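Local coordinates for interpain A (Prevotella intermedia, PDB 3BB7), which probably acts as a cysteine protease of the peptidase C10 family, here in its proenzyme form, at residues G205-M208 / T209-A212; Q236-D239 / I240-S243. The protein carries 1 engineered substitution. One frame throughout, in Å; residues are numbered along the deposited sequence.

Contact 1: G205-M208 / T209-A212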
ATOM      1  N   GLY A 205      11.015   3.052   7.255  1.00  9.64           N
ATOM      2  CA  GLY A 205      10.719   3.892   6.066  1.00 11.18           C
ATOM      3  C   GLY A 205      11.618   3.607   4.875  1.00 10.84           C
ATOM      4  O   GLY A 205      12.794   3.348   5.036  1.00 11.01           O
ATOM      5  N   ALA A 206      11.047   3.683   3.680  1.00 10.51           N
ATOM      6  CA  ALA A 206      11.799   3.501   2.443  1.00 10.00           C
ATOM      7  C   ALA A 206      11.257   4.409   1.351  1.00 10.79           C
ATOM      8  O   ALA A 206      10.060   4.758   1.359  1.00 12.56           O
ATOM      9  CB  ALA A 206      11.730   2.041   1.974  1.00 10.81           C
ATOM     10  N   TYR A 207      12.138   4.744   0.403  1.00 11.47           N
ATOM     11  CA  TYR A 207      11.764   5.551  -0.763  1.00 12.95           C
ATOM     12  C   TYR A 207      11.386   4.660  -1.922  1.00 12.28           C
ATOM     13  O   TYR A 207      12.036   3.642  -2.173  1.00 12.23           O
ATOM     14  CB  TYR A 207      12.920   6.458  -1.181  1.00 14.34           C
ATOM     15  CG  TYR A 207      13.315   7.425  -0.093  1.00 16.85           C
ATOM     16  CD1 TYR A 207      14.486   7.236   0.632  1.00 18.36           C
ATOM     17  CD2 TYR A 207      12.504   8.514   0.221  1.00 19.13           C
ATOM     18  CE1 TYR A 207      14.849   8.155   1.666  1.00 19.67           C
ATOM     19  CE2 TYR A 207      12.837   9.410   1.244  1.00 20.22           C
ATOM     20  CZ  TYR A 207      14.015   9.221   1.947  1.00 19.18           C
ATOM     21  OH  TYR A 207      14.354  10.110   2.956  1.00 23.31           O
ATOM     22  N   MET A 208      10.365   5.056  -2.670  1.00 12.01           N
ATOM     23  CA  MET A 208       9.908   4.240  -3.798  1.00 13.25           C
ATOM     24  C   MET A 208      10.942   4.110  -4.889  1.00 12.75           C
ATOM     25  O   MET A 208      10.994   3.093  -5.561  1.00 12.71           O
ATOM     26  CB  MET A 208       8.585   4.767  -4.367  1.00 15.63           C
ATOM     27  CG  MET A 208       7.444   4.528  -3.446  1.00 18.54           C
ATOM     28  SD  MET A 208       7.119   2.752  -3.240  1.00 21.23           S
ATOM     29  CE  MET A 208       5.754   2.875  -2.101  1.00 21.58           C
ATOM     30  N   THR A 209      11.816   5.106  -5.029  1.00 11.59           N
ATOM     31  CA  THR A 209      12.870   4.995  -6.014  1.00 11.89           C
ATOM     32  C   THR A 209      13.803   3.812  -5.694  1.00 11.21           C
ATOM     33  O   THR A 209      14.284   3.106  -6.611  1.00 10.62           O
ATOM     34  CB  THR A 209      13.664   6.308  -6.125  1.00 12.17           C
ATOM     35  OG1 THR A 209      14.607   6.210  -7.201  1.00 16.32           O
ATOM     36  CG2 THR A 209      14.416   6.649  -4.832  1.00 12.10           C
ATOM     37  N   ASP A 210      14.028   3.590  -4.403  1.00 10.61           N
ATOM     38  CA  ASP A 210      14.884   2.491  -3.945  1.00 10.73           C
ATOM     39  C   ASP A 210      14.143   1.161  -4.054  1.00 10.58           C
ATOM     40  O   ASP A 210      14.737   0.146  -4.426  1.00 10.82           O
ATOM     41  CB  ASP A 210      15.352   2.761  -2.526  1.00 10.89           C
ATOM     42  CG  ASP A 210      16.294   3.934  -2.423  1.00 11.82           C
ATOM     43  OD1 ASP A 210      17.123   4.163  -3.331  1.00 15.40           O
ATOM     44  OD2 ASP A 210      16.209   4.615  -1.372  1.00 14.28           O
ATOM     45  N   CYS A 211      12.836   1.170  -3.780  1.00 11.04           N
ATOM     46  CA  CYS A 211      12.025  -0.020  -3.977  1.00 10.95           C
ATOM     47  C   CYS A 211      12.131  -0.508  -5.448  1.00  9.81           C
ATOM     48  O   CYS A 211      12.466  -1.680  -5.696  1.00  9.55           O
ATOM     49  CB  CYS A 211      10.582   0.282  -3.575  1.00 11.19           C
ATOM     50  SG  CYS A 211       9.445  -1.096  -3.792  1.00 12.59           S
ATOM     51  N   ALA A 212      11.939   0.407  -6.408  1.00 10.49           N
ATOM     52  CA  ALA A 212      11.970   0.065  -7.826  1.00 10.53           C
ATOM     53  C   ALA A 212      13.379  -0.449  -8.205  1.00  9.85           C
ATOM     54  O   ALA A 212      13.518  -1.467  -8.890  1.00  9.75           O
ATOM     55  CB  ALA A 212      11.617   1.293  -8.632  1.00 10.90           C
TER
HETATM   56  O   HOH W   1      14.792   3.710   0.712  1.00  9.20           O
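Y207 sits at the N-cap position of helix 208-218, and its carbonyl oxygen meets the first turn of that helix. The amide of C211 donates to Y207 O over 3.1 Å, whereas the bond from D210 N to the same oxygen is weak, bent to 128° at the hydrogen. A212 N to M208 O, at 3.0 Å, is the next rung of the ladder that C211 begins. The buried side of the turn is apolar. M208, bent at chi2 (-65°), brings SD to 4.3 Å from CB of C211, and both side chains pack on V117 of helix 116-128. M208 also touches Y226 and V314, and its side chain comes within about 7 Å of those of A116, the engineered replacement of the predicted nucleophile, and H267, the predicted proton acceptor. On the exposed side the packing is looser. Y207 and D210 point the same way, their ring and carboxylate planes 73° apart, and CG2 of T209 lies 4.0 Å from CB of Y207. A water accepts from Y207 N and sits within hydrogen-bonding distance of D210 OD2, which has competitors for the water's protons; this oxygen stands at the ring edge, 3.7 Å from Y207 CD1.

Contact 2: Q236-D239 / I240-S243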
ATOM      1  N   GLN A 236      -4.247  11.472 -16.690  1.00  8.97           N
ATOM      2  CA  GLN A 236      -3.130  10.638 -17.130  1.00  9.82           C
ATOM      3  C   GLN A 236      -2.792   9.596 -16.074  1.00  9.04           C
ATOM      4  O   GLN A 236      -2.528   8.428 -16.401  1.00  9.44           O
ATOM      5  CB  GLN A 236      -1.915  11.516 -17.383  1.00  9.47           C
ATOM      6  CG  GLN A 236      -2.067  12.368 -18.624  1.00  8.40           C
ATOM      7  CD  GLN A 236      -1.063  13.508 -18.701  1.00  9.51           C
ATOM      8  OE1 GLN A 236      -0.297  13.762 -17.763  1.00 11.08           O
ATOM      9  NE2 GLN A 236      -1.101  14.240 -19.805  1.00  8.56           N
ATOM     10  N   TRP A 237      -2.762  10.016 -14.805  1.00  8.65           N
ATOM     11  CA  TRP A 237      -2.445   9.105 -13.709  1.00  8.97           C
ATOM     12  C   TRP A 237      -3.507   7.986 -13.580  1.00  8.78           C
ATOM     13  O   TRP A 237      -3.153   6.802 -13.471  1.00  8.59           O
ATOM     14  CB  TRP A 237      -2.400   9.924 -12.419  1.00  9.58           C
ATOM     15  CG  TRP A 237      -1.891   9.216 -11.221  1.00  9.28           C
ATOM     16  CD1 TRP A 237      -2.627   8.813 -10.135  1.00  9.69           C
ATOM     17  CD2 TRP A 237      -0.536   8.836 -10.954  1.00 10.22           C
ATOM     18  NE1 TRP A 237      -1.812   8.223  -9.199  1.00 10.76           N
ATOM     19  CE2 TRP A 237      -0.517   8.239  -9.667  1.00  9.57           C
ATOM     20  CE3 TRP A 237       0.668   8.986 -11.651  1.00 11.55           C
ATOM     21  CZ2 TRP A 237       0.661   7.769  -9.075  1.00 11.56           C
ATOM     22  CZ3 TRP A 237       1.835   8.521 -11.061  1.00 10.16           C
ATOM     23  CH2 TRP A 237       1.818   7.918  -9.787  1.00 10.90           C
ATOM     24  N   MET A 238      -4.794   8.340 -13.657  1.00  8.37           N
ATOM     25  CA  MET A 238      -5.808   7.316 -13.501  1.00  9.70           C
ATOM     26  C   MET A 238      -5.784   6.386 -14.701  1.00  8.98           C
ATOM     27  O   MET A 238      -6.011   5.202 -14.551  1.00 10.40           O
ATOM     28  CB  MET A 238      -7.195   7.919 -13.320  1.00  9.87           C
ATOM     29  CG  MET A 238      -7.378   8.642 -12.006  1.00 11.40           C
ATOM     30  SD  MET A 238      -6.806   7.761 -10.550  1.00 14.15           S
ATOM     31  CE  MET A 238      -7.772   6.244 -10.562  1.00 15.78           C
ATOM     32  N   ASP A 239      -5.438   6.872 -15.889  1.00  9.79           N
ATOM     33  CA  ASP A 239      -5.323   5.941 -17.030  1.00 11.66           C
ATOM     34  C   ASP A 239      -4.205   4.897 -16.832  1.00  9.85           C
ATOM     35  O   ASP A 239      -4.360   3.741 -17.258  1.00  9.31           O
ATOM     36  CB  ASP A 239      -5.154   6.722 -18.335  1.00 13.92           C
ATOM     37  CG  ASP A 239      -6.496   7.262 -18.866  1.00 20.09           C
ATOM     38  OD1 ASP A 239      -6.467   8.055 -19.835  1.00 25.88           O
ATOM     39  OD2 ASP A 239      -7.586   6.904 -18.317  1.00 24.71           O
ATOM     40  N   ILE A 240      -3.114   5.286 -16.178  1.00  9.86           N
ATOM     41  CA  ILE A 240      -2.077   4.312 -15.849  1.00 10.17           C
ATOM     42  C   ILE A 240      -2.652   3.267 -14.897  1.00 10.06           C
ATOM     43  O   ILE A 240      -2.458   2.060 -15.092  1.00 10.79           O
ATOM     44  CB  ILE A 240      -0.828   4.985 -15.220  1.00  9.48           C
ATOM     45  CG1 ILE A 240      -0.152   5.865 -16.273  1.00 11.10           C
ATOM     46  CG2 ILE A 240       0.124   3.930 -14.688  1.00 10.26           C
ATOM     47  CD1 ILE A 240       0.917   6.765 -15.699  1.00 13.85           C
ATOM     48  N   VAL A 241      -3.331   3.716 -13.840  1.00  8.90           N
ATOM     49  CA  VAL A 241      -3.953   2.779 -12.903  1.00 10.47           C
ATOM     50  C   VAL A 241      -4.918   1.817 -13.615  1.00  9.60           C
ATOM     51  O   VAL A 241      -4.806   0.575 -13.460  1.00 10.36           O
ATOM     52  CB  VAL A 241      -4.670   3.514 -11.764  1.00 10.28           C
ATOM     53  CG1 VAL A 241      -5.417   2.504 -10.860  1.00 10.92           C
ATOM     54  CG2 VAL A 241      -3.633   4.331 -10.927  1.00 12.42           C
ATOM     55  N   PHE A 242      -5.840   2.349 -14.415  1.00  9.61           N
ATOM     56  CA  PHE A 242      -6.801   1.459 -15.102  1.00 10.90           C
ATOM     57  C   PHE A 242      -6.141   0.499 -16.068  1.00 11.18           C
ATOM     58  O   PHE A 242      -6.519  -0.672 -16.146  1.00 11.47           O
ATOM     59  CB  PHE A 242      -7.891   2.244 -15.817  1.00 10.75           C
ATOM     60  CG  PHE A 242      -8.670   3.184 -14.932  1.00 11.28           C
ATOM     61  CD1 PHE A 242      -9.048   2.827 -13.626  1.00 10.28           C
ATOM     62  CD2 PHE A 242      -9.042   4.432 -15.436  1.00 10.95           C
ATOM     63  CE1 PHE A 242      -9.795   3.726 -12.831  1.00 12.53           C
ATOM     64  CE2 PHE A 242      -9.787   5.334 -14.672  1.00 13.33           C
ATOM     65  CZ  PHE A 242     -10.172   4.985 -13.367  1.00 12.04           C
ATOM     66  N   SER A 243      -5.163   0.990 -16.823  1.00 10.47           N
ATOM     67  CA  SER A 243      -4.470   0.151 -17.784  1.00 11.75           C
ATOM     68  C   SER A 243      -3.696  -0.983 -17.087  1.00 11.24           C
ATOM     69  O   SER A 243      -3.725  -2.164 -17.545  1.00 12.48           O
ATOM     70  CB  SER A 243      -3.618   0.977 -18.745  0.50 12.41           C
ATOM     71  OG  SER A 243      -2.541   1.595 -18.084  0.50 14.12           O
TER
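Helix 234-246 of the peptidase domain supplies both halves of this contact, successive turns joined by the i to i+4 ladder. Its straightest rung here runs from F242 N to M238 O, 2.9 Å long with 172° at the hydrogen. That same carbonyl oxygen also lies over one face of the F242 ring, 3.2 Å above its plane and offset toward the rim. M238 curls round to meet the ring at its far end: bends at chi2 (-47°) and chi3 (-59°) fold the thioether back, and CE stops 3.9 Å from F242 CZ. The methyl also approaches CB of V241, at 4.3 Å. W237 and I240 form the sheet-facing side of the helix, packing on M313 and I227, with W237 NE1 bonded to Y253 OH. The F242 ring, besides its contacts within the helix, meets the ring of Y274. The last carbonyl of 236-239, that of D239, accepts from S243 N at 2.9 Å; the S243 hydroxyl is also near this oxygen, but its place is doubtful because the side chain has two conformers. The D239 carboxylate reaches the F242 ring differently from M238, with OD2 at the edge, 4.1 Å from CD2.

Overall arrangement
Both contacts are local, one at a loop-to-helix junction and one within a helix, and they occupy different places in the peptidase domain. Contact 1 opens helix 208-218, between helix 116-128 and strands 225-228 and 312-315, close to the predicted catalytic pair; contact 2 lies within helix 234-246, farther from the chain centre. Their centres are 21 Å apart and they do not touch, yet strands 225-228 and 312-315 pack against side chains from each. Both are partly buried. At the helix start, a shared carbonyl acceptor and a water join loop to helix, with a small sulfur-lined apolar side beneath; along the continuing helix, regular backbone bonds are accompanied by aromatic and thioether packing.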